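D-alanine--D-alanine ligase (Coxiella burnetii, PDB 3TQT) catalyses the ATP-dependent joining of two D-alanine molecules into D-alanyl-D-alanine, the dipeptide used in building bacterial peptidoglycan. Local coordinates at residues L344-L347 against I348-A351; T31-A34 against A35-L38; K207-K210 against E211-Y215; G108-E112 against D113-Q117; E357-K360 against L361-C364. All coordinates share one frame; numbering follows the deposited sequence.

Interaction 1: residues L344-L347 against I348-A351; sequences LDQL and IELA
The carboxylate of Glu349 lies back along the helix with one face over the backbone carbonyl of Asp345: Asp345 O stands almost directly above Glu349 CD, 3.3 Å away. Past the ends of the same group, Glu349 OE2 comes within 4.0 Å of Asp345 CB, while OE1 looks toward CA and CG of Gln346. With Glu349 CG opposite the carbonyl carbon (chi1 -75°) and the chain extended beyond it, the acid runs back toward the preceding turn. The carboxylate of Asp345 is turned elsewhere, its OD1 bonded to Tyr37 OH, and that oxygen stays 5.5 Å from Glu349 OE2. Two acids this close on one turn would probably raise each other's pKa slightly.

All this sits on helix 340-370, the long C-terminal helix, here wedged between parts of the fold. Leu344 and Leu347 press on Phe103 of strand 101-104 in the N-terminal domain, and Leu347 and Leu350 on Leu235 of strand 228-236 in the ATP-grasp part. The backbone makes the regular i to i+4 ladder, with Leu350 N giving to Gln346 O at 2.8 Å and Ile348 N to Leu344 O at 3.0 Å. Each carbonyl also carries carbon from the residue it binds. Leu350 CG bears on Gln346 O at 3.1 Å, and Ile348 CG1 on Leu344 O at 3.5 Å. Next along, Ala351 CB approaches Leu347 O to 3.3 Å.

Interaction 2: residues T31-A34 against A35-L38; sequences TLDA and AKYL
Asp33 and Lys36 meet across the tight turn that takes the chain from helix 18-31 into strand 37-44. It closes a beta-alpha-beta crossover, since strands 5-12 and 37-44 run parallel side by side, in keeping with the Rossmann-like N-terminal domain. Starting at Asp33 CB, the side chain first passes Lys36 CG and the ring of Tyr37, whose CE2 is 4.2 Å from that CB. With chi1 at -175°, the carboxylate swings away from the backbone N and forward over the turn. Asp33 CG then falls very near Lys36 CG, a squeeze tight enough, with the lysine chain away from its staggered torsions, to be doubtful in detail. Asp33 OD1 takes Ala35 N at 2.9 Å on its anti side, 32° out of the carboxylate plane, which makes an Asx turn. Asp33 OD2 runs beside the lysine methylenes, 3.4 Å from Lys36 CD, but Lys36 NZ remains 4.3 Å off, beyond a salt bridge.

Beneath it the backbone oxygen of Asp33 accepts Lys36 N at 2.9 Å, from above the carbonyl plane, and a weak second bond from Tyr37 N. Tyr37 lies back toward the helix end, its hydroxyl hydrogen-bonded to Asp345 of helix 340-370. Lys36 CB covers one face of the Tyr37 ring, 3.6 Å above the centre; Asp33 N lies at the edge, and Leu32 CD2 packs against Tyr37 CD2 at 3.9 Å.

Interaction 3: residues K207-K210 against E211-Y215; sequences KAVK and EVFRY
Ala208 O takes the straightest bond of this helical turn, from Val212 N at 2.9 Å with 170° at the hydrogen. Carbon crowds the same oxygen: Val212 CG2 is 3.4 Å from it, and Glu211 CB leans in from the neighbouring residue. One step along, Val209 O accepts Phe213 N at 3.1 Å and also has the Phe213 ring beside it. That ring lies alongside Val209, both side chains pointing the same way, and Phe213 CE2 presses on Val209 CG1 at 3.4 Å, a tight fit. Val209 chi1 of 163° puts CG1 opposite its own nitrogen, which carries the methyl toward the phenyl.

Residues 207-212 belong to helix 202-212, which packs over the four-stranded sheet of the ATP-grasp domain. Ala208, Val209 and Val212 all reach Val185, and Val212 and Phe213 share Leu219. The residues fall within the span predicted to bind ATP. Arg214 touches Cys364 of the second subunit.

Tyr215 folds back against Glu211. Glu211 O sits 3.6 Å above the ring plane, over its centre, and Tyr215 OH donates a hydrogen bond to Glu211 OE2 at 2.6 Å, arriving from above the carboxylate plane. The buried phenol thus has its polar need met by a near neighbour, and the bond probably helps hold the bent glutamate and the tyrosine ring in place.

Interaction 4: residues G108-E112 against D113-Q117; sequences GTQGE and DGALQ
Asp113 turns back on Gln110. Its chi1 of 59° sets the carboxylate between its own N and carbonyl carbon, and from there Asp113 OD2 accepts Gln110 N at 2.8 Å, the donor 51° out of the carboxylate plane. Asp113 OD1 takes Ala115 N at 3.0 Å, an Asx turn bridging the residue just ahead of helix 115-122. Asp113 OD1 also stands 3.1 Å from Gln110 O, acceptor against acceptor. The buried Asp113 N has no partner in the model. Gly114 follows at the N-cap position, with a positive phi. Ala115 CB rests on Gln110 O at 3.5 Å, and its methyl also packs on Gly118 of the second subunit. Leu116 N then closes on that same Gln110 O at 2.9 Å, while its side chain meets Leu122 of the second subunit. Gln117, bent at chi2, reaches back so that Gln117 NE2 gives to Gly111 O at 2.7 Å and 168°, the oxygen lying in the amide plane.

On the loop side, Glu112 OE2 takes Gly108 N and OE1 takes Ile320 N, close to Asn318, a predicted magnesium ligand. With two backbone N-H groups on its carboxylate and the helix start beside it, Asp113 is probably kept ionised, though the close Gln110 O would partly offset this, and the loop from Gly108 is tied to the helix by side chain and main chain alike.

Interaction 5: residues E357-K360 against L361-C364; sequences EQQK and LIRC
Glu357 has chi1 at 176° and then bends at chi2 (74°), which brings its carboxylate round to Leu361, one turn further along helix 340-370. Gln358 leaves the backbone the other way, CG beside the nitrogen, and a second bend at chi2 (-61°) carries its amide to the same leucine. Leu361 therefore has one methyl for each: CD2 lies 3.8 Å from Glu357 OE2, and CD1 4.0 Å from Gln358 NE2, both side chains crossing it at a slant. These are packing contacts of apolar carbon against polar ends. The amide of Gln358 has its real partner elsewhere, NE2 bonding to Asp217 of the second subunit. Leu361 is the buried residue of a stretch otherwise largely exposed, and in this part of the C-terminal helix, which stands well clear of the globular body, it is covered by Arg214 of the second subunit.

Along the backbone the alpha-helical ladder is regular: Leu361 N gives to Glu357 O at 3.1 Å, and Cys364 N to Lys360 O at 2.9 Å. Arg363 points off along the helix to a salt bridge with Glu366.

On another side Gln359 and Ile362 lie side by side, pointing the same way, Gln359 OE1 3.6 Å from Ile362 CD1. Ile362 CG1 also bears on the carbonyl oxygen Gln358 O at 3.1 Å.

How the interactions relate
Interactions 1 and 2 touch: Asp345 OD1 and Tyr37 OH are 2.6 Å apart, probably hydrogen-bonded, and Ile348 CD1 packs on Tyr37 CZ at 3.6 Å, joining the C-terminal helix to the N-terminal domain. Interaction 5 lies further along that helix, its centre about 19 Å from that of interaction 1. Within one chain interactions 3 and 5 are about 44 Å apart between centres, yet across the dimer Arg214 meets Leu361 and Cys364 of the other subunit. Interaction 4 also faces the second subunit and is near predicted ligand sites: the side chains of Glu112 and Asn318 (magnesium) are about 4 Å apart, as are those of Thr109 and Leu190, in the ATP span holding interaction 3.

Interaction 1: residues L344-L347 against I348-A351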
loop_
_atom_site.group_PDB
_atom_site.type_symbol
_atom_site.label_atom_id
_atom_site.label_comp_id
_atom_site.label_asym_id
_atom_site.label_seq_id
_atom_site.Cartn_x
_atom_site.Cartn_y
_atom_site.Cartn_z
ATOM N N LEU A 344 -11.805 20.998 -5.491
ATOM C CA LEU A 344 -12.190 19.722 -6.092
ATOM C C LEU A 344 -11.697 19.628 -7.533
ATOM O O LEU A 344 -11.238 18.569 -7.962
ATOM C CB LEU A 344 -13.704 19.520 -6.035
ATOM C CG LEU A 344 -14.303 19.496 -4.628
ATOM C CD1 LEU A 344 -15.830 19.346 -4.696
ATOM C CD2 LEU A 344 -13.665 18.383 -3.806
ATOM N N ASP A 345 -11.799 20.723 -8.288
ATOM C CA ASP A 345 -11.287 20.710 -9.664
ATOM C C ASP A 345 -9.800 20.382 -9.668
ATOM O O ASP A 345 -9.315 19.600 -10.497
ATOM C CB ASP A 345 -11.489 22.060 -10.369
ATOM C CG ASP A 345 -12.953 22.401 -10.597
ATOM O OD1 ASP A 345 -13.758 21.479 -10.848
ATOM O OD2 ASP A 345 -13.291 23.606 -10.533
ATOM N N GLN A 346 -9.065 21.007 -8.758
ATOM C CA GLN A 346 -7.629 20.766 -8.676
ATOM C C GLN A 346 -7.316 19.315 -8.310
ATOM O O GLN A 346 -6.429 18.691 -8.901
ATOM C CB GLN A 346 -6.980 21.768 -7.713
ATOM C CG GLN A 346 -7.037 23.184 -8.318
ATOM C CD GLN A 346 -6.192 24.203 -7.587
ATOM O OE1 GLN A 346 -5.246 23.857 -6.880
ATOM N NE2 GLN A 346 -6.523 25.481 -7.770
ATOM N N LEU A 347 -8.070 18.761 -7.368
ATOM C CA LEU A 347 -7.856 17.364 -6.997
ATOM C C LEU A 347 -8.111 16.436 -8.187
ATOM O O LEU A 347 -7.361 15.489 -8.415
ATOM C CB LEU A 347 -8.729 16.979 -5.806
ATOM C CG LEU A 347 -8.280 17.615 -4.487
ATOM C CD1 LEU A 347 -9.393 17.516 -3.459
ATOM C CD2 LEU A 347 -7.006 16.937 -3.998
ATOM N N ILE A 348 -9.166 16.711 -8.944
ATOM C CA ILE A 348 -9.451 15.900 -10.124
ATOM C C ILE A 348 -8.357 16.069 -11.185
ATOM O O ILE A 348 -7.896 15.092 -11.771
ATOM C CB ILE A 348 -10.855 16.213 -10.690
ATOM C CG1 ILE A 348 -11.932 15.649 -9.751
ATOM C CG2 ILE A 348 -11.012 15.678 -12.106
ATOM C CD1 ILE A 348 -13.315 16.243 -9.976
ATOM N N GLU A 349 -7.932 17.305 -11.427
ATOM C CA GLU A 349 -6.874 17.547 -12.403
ATOM C C GLU A 349 -5.570 16.840 -12.014
ATOM O O GLU A 349 -4.925 16.218 -12.856
ATOM C CB GLU A 349 -6.643 19.052 -12.592
ATOM C CG GLU A 349 -7.731 19.742 -13.426
ATOM C CD GLU A 349 -7.932 21.210 -13.048
ATOM O OE1 GLU A 349 -7.094 21.764 -12.308
ATOM O OE2 GLU A 349 -8.942 21.808 -13.481
ATOM N N LEU A 350 -5.195 16.948 -10.742
ATOM C CA LEU A 350 -4.010 16.283 -10.215
ATOM C C LEU A 350 -4.096 14.776 -10.381
ATOM O O LEU A 350 -3.118 14.127 -10.724
ATOM C CB LEU A 350 -3.841 16.596 -8.731
ATOM C CG LEU A 350 -3.410 18.022 -8.372
ATOM C CD1 LEU A 350 -3.612 18.269 -6.887
ATOM C CD2 LEU A 350 -1.962 18.249 -8.756
ATOM N N ALA A 351 -5.274 14.230 -10.103
ATOM C CA ALA A 351 -5.527 12.803 -10.249
ATOM C C ALA A 351 -5.296 12.354 -11.693
ATOM O O ALA A 351 -4.621 11.353 -11.950
ATOM C CB ALA A 351 -6.974 12.469 -9.796
#

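Interaction 2: residues T31-A34 against A35-L38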
loop_
_atom_site.group_PDB
_atom_site.type_symbol
_atom_site.label_atom_id
_atom_site.label_comp_id
_atom_site.label_asym_id
_atom_site.label_seq_id
_atom_site.Cartn_x
_atom_site.Cartn_y
_atom_site.Cartn_z
ATOM N N THR A 31 -20.819 20.044 -4.247
ATOM C CA THR A 31 -19.885 21.128 -4.515
ATOM C C THR A 31 -19.164 20.992 -5.858
ATOM O O THR A 31 -18.681 21.987 -6.405
ATOM C CB THR A 31 -18.872 21.259 -3.351
ATOM O OG1 THR A 31 -19.598 21.507 -2.133
ATOM C CG2 THR A 31 -17.922 22.402 -3.589
ATOM N N LEU A 32 -19.093 19.775 -6.395
ATOM C CA LEU A 32 -18.525 19.567 -7.733
ATOM C C LEU A 32 -19.215 20.426 -8.800
ATOM O O LEU A 32 -20.440 20.450 -8.904
ATOM C CB LEU A 32 -18.588 18.093 -8.145
ATOM C CG LEU A 32 -17.551 17.178 -7.492
ATOM C CD1 LEU A 32 -17.915 15.719 -7.707
ATOM C CD2 LEU A 32 -16.173 17.474 -8.051
ATOM N N ASP A 33 -18.405 21.107 -9.602
ATOM C CA ASP A 33 -18.906 22.046 -10.599
ATOM C C ASP A 33 -19.795 21.301 -11.595
ATOM O O ASP A 33 -19.313 20.536 -12.410
ATOM C CB ASP A 33 -17.714 22.701 -11.297
ATOM C CG ASP A 33 -18.118 23.791 -12.264
ATOM O OD1 ASP A 33 -19.278 23.794 -12.710
ATOM O OD2 ASP A 33 -17.259 24.642 -12.570
ATOM N N ALA A 34 -21.101 21.510 -11.510
ATOM C CA ALA A 34 -22.050 20.806 -12.372
ATOM C C ALA A 34 -21.805 21.058 -13.867
ATOM O O ALA A 34 -22.223 20.266 -14.710
ATOM C CB ALA A 34 -23.470 21.184 -11.999
ATOM N N ALA A 35 -21.135 22.160 -14.189
ATOM C CA ALA A 35 -20.802 22.468 -15.582
ATOM C C ALA A 35 -19.723 21.536 -16.122
ATOM O O ALA A 35 -19.674 21.270 -17.320
ATOM C CB ALA A 35 -20.362 23.928 -15.728
ATOM N N LYS A 36 -18.863 21.031 -15.244
ATOM C CA LYS A 36 -17.699 20.271 -15.696
ATOM C C LYS A 36 -17.888 18.771 -15.605
ATOM O O LYS A 36 -17.213 18.020 -16.302
ATOM C CB LYS A 36 -16.473 20.629 -14.859
ATOM C CG LYS A 36 -16.549 21.999 -14.274
ATOM C CD LYS A 36 -15.554 22.921 -14.904
ATOM C CE LYS A 36 -14.318 23.031 -14.045
ATOM N NZ LYS A 36 -13.456 24.108 -14.574
ATOM N N TYR A 37 -18.787 18.333 -14.728
ATOM C CA TYR A 37 -18.805 16.929 -14.341
ATOM C C TYR A 37 -20.176 16.299 -14.412
ATOM O O TYR A 37 -21.171 16.919 -14.049
ATOM C CB TYR A 37 -18.287 16.771 -12.911
ATOM C CG TYR A 37 -16.964 17.444 -12.684
ATOM C CD1 TYR A 37 -15.837 17.034 -13.383
ATOM C CD2 TYR A 37 -16.838 18.487 -11.771
ATOM C CE1 TYR A 37 -14.620 17.637 -13.186
ATOM C CE2 TYR A 37 -15.621 19.107 -11.576
ATOM C CZ TYR A 37 -14.515 18.674 -12.283
ATOM O OH TYR A 37 -13.293 19.277 -12.101
ATOM N N LEU A 38 -20.210 15.058 -14.880
ATOM C CA LEU A 38 -21.367 14.206 -14.678
ATOM C C LEU A 38 -20.988 13.350 -13.490
ATOM O O LEU A 38 -20.015 12.600 -13.540
ATOM C CB LEU A 38 -21.633 13.324 -15.892
ATOM C CG LEU A 38 -22.205 14.036 -17.110
ATOM C CD1 LEU A 38 -22.317 13.046 -18.253
ATOM C CD2 LEU A 38 -23.555 14.638 -16.774
#

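Interaction 3: residues K207-K210 against E211-Y215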
loop_
_atom_site.group_PDB
_atom_site.type_symbol
_atom_site.label_atom_id
_atom_site.label_comp_id
_atom_site.label_asym_id
_atom_site.label_seq_id
_atom_site.Cartn_x
_atom_site.Cartn_y
_atom_site.Cartn_z
ATOM N N LYS A 207 -3.625 -3.044 30.697
ATOM C CA LYS A 207 -5.022 -3.239 30.333
ATOM C C LYS A 207 -5.341 -2.613 28.971
ATOM O O LYS A 207 -6.087 -3.182 28.180
ATOM C CB LYS A 207 -5.958 -2.695 31.403
ATOM C CG LYS A 207 -6.127 -3.619 32.596
ATOM C CD LYS A 207 -7.106 -3.041 33.602
ATOM C CE LYS A 207 -7.323 -4.002 34.764
ATOM N NZ LYS A 207 -6.033 -4.413 35.385
ATOM N N ALA A 208 -4.784 -1.434 28.706
ATOM C CA ALA A 208 -5.019 -0.752 27.438
ATOM C C ALA A 208 -4.366 -1.510 26.289
ATOM O O ALA A 208 -4.921 -1.600 25.200
ATOM C CB ALA A 208 -4.487 0.658 27.494
ATOM N N VAL A 209 -3.178 -2.048 26.535
ATOM C CA VAL A 209 -2.483 -2.801 25.508
ATOM C C VAL A 209 -3.319 -4.003 25.112
ATOM O O VAL A 209 -3.501 -4.285 23.927
ATOM C CB VAL A 209 -1.093 -3.249 25.982
ATOM C CG1 VAL A 209 -0.557 -4.364 25.088
ATOM C CG2 VAL A 209 -0.141 -2.066 25.988
ATOM N N LYS A 210 -3.836 -4.702 26.113
ATOM C CA LYS A 210 -4.683 -5.861 25.875
ATOM C C LYS A 210 -5.914 -5.457 25.068
ATOM O O LYS A 210 -6.303 -6.136 24.112
ATOM C CB LYS A 210 -5.097 -6.490 27.214
ATOM C CG LYS A 210 -6.012 -7.698 27.090
ATOM C CD LYS A 210 -6.083 -8.478 28.401
ATOM C CE LYS A 210 -6.903 -9.755 28.252
ATOM N NZ LYS A 210 -6.570 -10.753 29.303
ATOM N N GLU A 211 -6.515 -4.335 25.448
ATOM C CA GLU A 211 -7.731 -3.866 24.796
ATOM C C GLU A 211 -7.491 -3.513 23.332
ATOM O O GLU A 211 -8.233 -3.936 22.450
ATOM C CB GLU A 211 -8.286 -2.652 25.535
ATOM C CG GLU A 211 -9.281 -1.850 24.740
ATOM C CD GLU A 211 -10.707 -2.310 24.929
ATOM O OE1 GLU A 211 -10.922 -3.502 25.246
ATOM O OE2 GLU A 211 -11.614 -1.467 24.759
ATOM N N VAL A 212 -6.446 -2.738 23.070
ATOM C CA VAL A 212 -6.174 -2.328 21.703
ATOM C C VAL A 212 -5.845 -3.509 20.809
ATOM O O VAL A 212 -6.191 -3.509 19.626
ATOM C CB VAL A 212 -5.049 -1.295 21.612
ATOM C CG1 VAL A 212 -4.695 -1.054 20.139
ATOM C CG2 VAL A 212 -5.483 0.004 22.292
ATOM N N PHE A 213 -5.191 -4.525 21.364
ATOM C CA PHE A 213 -4.893 -5.721 20.574
ATOM C C PHE A 213 -6.124 -6.546 20.250
ATOM O O PHE A 213 -6.034 -7.530 19.510
ATOM C CB PHE A 213 -3.856 -6.602 21.243
ATOM C CG PHE A 213 -2.453 -6.118 21.075
ATOM C CD1 PHE A 213 -2.022 -5.586 19.870
ATOM C CD2 PHE A 213 -1.560 -6.187 22.130
ATOM C CE1 PHE A 213 -0.714 -5.135 19.725
ATOM C CE2 PHE A 213 -0.258 -5.743 21.981
ATOM C CZ PHE A 213 0.155 -5.214 20.785
ATOM N N ARG A 214 -7.268 -6.160 20.802
ATOM C CA ARG A 214 -8.524 -6.748 20.357
ATOM C C ARG A 214 -9.001 -6.107 19.048
ATOM O O ARG A 214 -9.866 -6.648 18.370
ATOM C CB ARG A 214 -9.612 -6.605 21.424
ATOM C CG ARG A 214 -9.326 -7.364 22.722
ATOM C CD ARG A 214 -10.330 -6.992 23.821
ATOM N NE ARG A 214 -11.722 -7.210 23.425
ATOM C CZ ARG A 214 -12.372 -8.365 23.564
ATOM N NH1 ARG A 214 -11.754 -9.419 24.083
ATOM N NH2 ARG A 214 -13.640 -8.474 23.181
ATOM N N TYR A 215 -8.428 -4.958 18.697
ATOM C CA TYR A 215 -8.890 -4.187 17.537
ATOM C C TYR A 215 -7.901 -4.147 16.376
ATOM O O TYR A 215 -8.297 -4.070 15.217
ATOM C CB TYR A 215 -9.154 -2.747 17.955
ATOM C CG TYR A 215 -10.038 -2.633 19.159
ATOM C CD1 TYR A 215 -11.054 -3.546 19.377
ATOM C CD2 TYR A 215 -9.858 -1.610 20.080
ATOM C CE1 TYR A 215 -11.870 -3.452 20.480
ATOM C CE2 TYR A 215 -10.668 -1.511 21.191
ATOM C CZ TYR A 215 -11.674 -2.431 21.382
ATOM O OH TYR A 215 -12.490 -2.337 22.481
#

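Interaction 4: residues G108-E112 against D113-Q117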
loop_
_atom_site.group_PDB
_atom_site.type_symbol
_atom_site.label_atom_id
_atom_site.label_comp_id
_atom_site.label_asym_id
_atom_site.label_seq_id
_atom_site.Cartn_x
_atom_site.Cartn_y
_atom_site.Cartn_z
ATOM N N GLY A 108 -10.833 5.728 6.621
ATOM C CA GLY A 108 -10.376 4.607 7.416
ATOM C C GLY A 108 -10.198 3.310 6.650
ATOM O O GLY A 108 -9.744 3.290 5.499
ATOM N N THR A 109 -10.551 2.214 7.314
ATOM C CA THR A 109 -10.427 0.888 6.737
ATOM C C THR A 109 -10.953 0.838 5.304
ATOM O O THR A 109 -11.994 1.424 4.980
ATOM C CB THR A 109 -11.129 -0.154 7.623
ATOM O OG1 THR A 109 -10.515 -0.155 8.914
ATOM C CG2 THR A 109 -11.017 -1.537 7.026
ATOM N N GLN A 110 -10.194 0.151 4.450
ATOM C CA GLN A 110 -10.520 -0.034 3.032
ATOM C C GLN A 110 -10.278 1.218 2.184
ATOM O O GLN A 110 -9.724 1.139 1.085
ATOM C CB GLN A 110 -11.963 -0.540 2.850
ATOM C CG GLN A 110 -12.368 -1.689 3.788
ATOM C CD GLN A 110 -11.499 -2.927 3.650
ATOM O OE1 GLN A 110 -10.277 -2.834 3.567
ATOM N NE2 GLN A 110 -12.129 -4.096 3.638
ATOM N N GLY A 111 -10.683 2.371 2.705
ATOM C CA GLY A 111 -10.661 3.602 1.932
ATOM C C GLY A 111 -9.348 4.359 1.946
ATOM O O GLY A 111 -8.977 4.974 0.950
ATOM N N GLU A 112 -8.654 4.342 3.080
ATOM C CA GLU A 112 -7.406 5.086 3.215
ATOM C C GLU A 112 -6.212 4.160 3.300
ATOM O O GLU A 112 -5.075 4.625 3.286
ATOM C CB GLU A 112 -7.421 5.964 4.476
ATOM C CG GLU A 112 -8.378 7.128 4.409
ATOM C CD GLU A 112 -8.270 8.034 5.626
ATOM O OE1 GLU A 112 -7.362 8.891 5.662
ATOM O OE2 GLU A 112 -9.097 7.885 6.544
ATOM N N ASP A 113 -6.469 2.858 3.418
ATOM C CA ASP A 113 -5.402 1.895 3.689
ATOM C C ASP A 113 -4.806 1.289 2.434
ATOM O O ASP A 113 -4.052 0.320 2.507
ATOM C CB ASP A 113 -5.860 0.774 4.624
ATOM C CG ASP A 113 -7.040 -0.020 4.076
ATOM O OD1 ASP A 113 -7.424 0.141 2.893
ATOM O OD2 ASP A 113 -7.593 -0.813 4.861
ATOM N N GLY A 114 -5.159 1.853 1.287
ATOM C CA GLY A 114 -4.633 1.371 0.036
ATOM C C GLY A 114 -5.484 0.325 -0.644
ATOM O O GLY A 114 -5.246 0.029 -1.800
ATOM N N ALA A 115 -6.470 -0.242 0.048
ATOM C CA ALA A 115 -7.272 -1.303 -0.560
ATOM C C ALA A 115 -8.072 -0.793 -1.758
ATOM O O ALA A 115 -7.975 -1.337 -2.858
ATOM C CB ALA A 115 -8.195 -1.961 0.472
ATOM N N LEU A 116 -8.853 0.256 -1.543
ATOM C CA LEU A 116 -9.641 0.862 -2.610
ATOM C C LEU A 116 -8.748 1.411 -3.725
ATOM O O LEU A 116 -9.041 1.255 -4.908
ATOM C CB LEU A 116 -10.494 1.977 -2.028
ATOM C CG LEU A 116 -11.838 2.248 -2.685
ATOM C CD1 LEU A 116 -12.644 0.959 -2.845
ATOM C CD2 LEU A 116 -12.585 3.262 -1.828
ATOM N N GLN A 117 -7.664 2.066 -3.337
ATOM C CA GLN A 117 -6.666 2.549 -4.291
ATOM C C GLN A 117 -6.130 1.398 -5.140
ATOM O O GLN A 117 -5.907 1.552 -6.335
ATOM C CB GLN A 117 -5.504 3.212 -3.545
ATOM C CG GLN A 117 -5.871 4.559 -2.891
ATOM C CD GLN A 117 -6.724 4.404 -1.622
ATOM O OE1 GLN A 117 -6.710 3.360 -0.976
ATOM N NE2 GLN A 117 -7.447 5.454 -1.264
#

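Interaction 5: residues E357-K360 against L361-C364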
loop_
_atom_site.group_PDB
_atom_site.type_symbol
_atom_site.label_atom_id
_atom_site.label_comp_id
_atom_site.label_asym_id
_atom_site.label_seq_id
_atom_site.Cartn_x
_atom_site.Cartn_y
_atom_site.Cartn_z
ATOM N N GLU A 357 0.833 10.537 -16.338
ATOM C CA GLU A 357 2.262 10.357 -16.141
ATOM C C GLU A 357 2.580 8.897 -15.825
ATOM O O GLU A 357 3.482 8.321 -16.415
ATOM C CB GLU A 357 2.762 11.270 -15.027
ATOM C CG GLU A 357 4.236 11.085 -14.676
ATOM C CD GLU A 357 5.165 11.668 -15.733
ATOM O OE1 GLU A 357 4.678 12.429 -16.596
ATOM O OE2 GLU A 357 6.380 11.368 -15.697
ATOM N N GLN A 358 1.841 8.293 -14.894
ATOM C CA GLN A 358 2.092 6.897 -14.544
ATOM C C GLN A 358 1.891 5.971 -15.750
ATOM O O GLN A 358 2.645 5.021 -15.933
ATOM C CB GLN A 358 1.216 6.450 -13.362
ATOM C CG GLN A 358 1.509 7.183 -12.056
ATOM C CD GLN A 358 2.936 6.977 -11.563
ATOM O OE1 GLN A 358 3.443 5.851 -11.527
ATOM N NE2 GLN A 358 3.592 8.072 -11.186
ATOM N N GLN A 359 0.877 6.242 -16.568
ATOM C CA GLN A 359 0.663 5.445 -17.774
ATOM C C GLN A 359 1.836 5.556 -18.749
ATOM O O GLN A 359 2.197 4.585 -19.410
ATOM C CB GLN A 359 -0.633 5.851 -18.491
ATOM C CG GLN A 359 -1.886 5.613 -17.672
ATOM C CD GLN A 359 -2.094 4.155 -17.330
ATOM O OE1 GLN A 359 -1.696 3.694 -16.262
ATOM N NE2 GLN A 359 -2.728 3.419 -18.236
ATOM N N LYS A 360 2.412 6.745 -18.869
ATOM C CA LYS A 360 3.551 6.921 -19.774
ATOM C C LYS A 360 4.773 6.141 -19.304
ATOM O O LYS A 360 5.456 5.494 -20.113
ATOM C CB LYS A 360 3.911 8.398 -19.949
ATOM C CG LYS A 360 2.936 9.144 -20.830
ATOM C CD LYS A 360 3.480 10.502 -21.238
ATOM C CE LYS A 360 2.590 11.155 -22.289
ATOM N NZ LYS A 360 1.196 11.359 -21.801
ATOM N N LEU A 361 5.046 6.212 -18.004
ATOM C CA LEU A 361 6.190 5.527 -17.424
ATOM C C LEU A 361 6.062 4.031 -17.638
ATOM O O LEU A 361 7.001 3.384 -18.091
ATOM C CB LEU A 361 6.301 5.829 -15.927
ATOM C CG LEU A 361 6.484 7.307 -15.585
ATOM C CD1 LEU A 361 6.361 7.524 -14.088
ATOM C CD2 LEU A 361 7.820 7.835 -16.119
ATOM N N ILE A 362 4.882 3.507 -17.307
ATOM C CA ILE A 362 4.532 2.104 -17.479
ATOM C C ILE A 362 4.774 1.653 -18.909
ATOM O O ILE A 362 5.455 0.657 -19.150
ATOM C CB ILE A 362 3.021 1.871 -17.174
ATOM C CG1 ILE A 362 2.751 1.961 -15.675
ATOM C CG2 ILE A 362 2.550 0.536 -17.732
ATOM C CD1 ILE A 362 1.270 1.956 -15.322
ATOM N N ARG A 363 4.205 2.383 -19.860
ATOM C CA ARG A 363 4.307 1.984 -21.248
ATOM C C ARG A 363 5.752 2.075 -21.755
ATOM O O ARG A 363 6.220 1.171 -22.431
ATOM C CB ARG A 363 3.357 2.794 -22.135
ATOM C CG ARG A 363 3.436 2.425 -23.614
ATOM C CD ARG A 363 3.267 0.919 -23.880
ATOM N NE ARG A 363 2.987 0.669 -25.296
ATOM C CZ ARG A 363 3.338 -0.432 -25.953
ATOM N NH1 ARG A 363 3.987 -1.400 -25.320
ATOM N NH2 ARG A 363 3.045 -0.563 -27.245
ATOM N N CYS A 364 6.464 3.142 -21.417
ATOM C CA CYS A 364 7.845 3.255 -21.889
ATOM C C CYS A 364 8.682 2.100 -21.380
ATOM O O CYS A 364 9.428 1.478 -22.133
ATOM C CB CYS A 364 8.466 4.577 -21.483
ATOM S SG CYS A 364 7.691 5.940 -22.370
#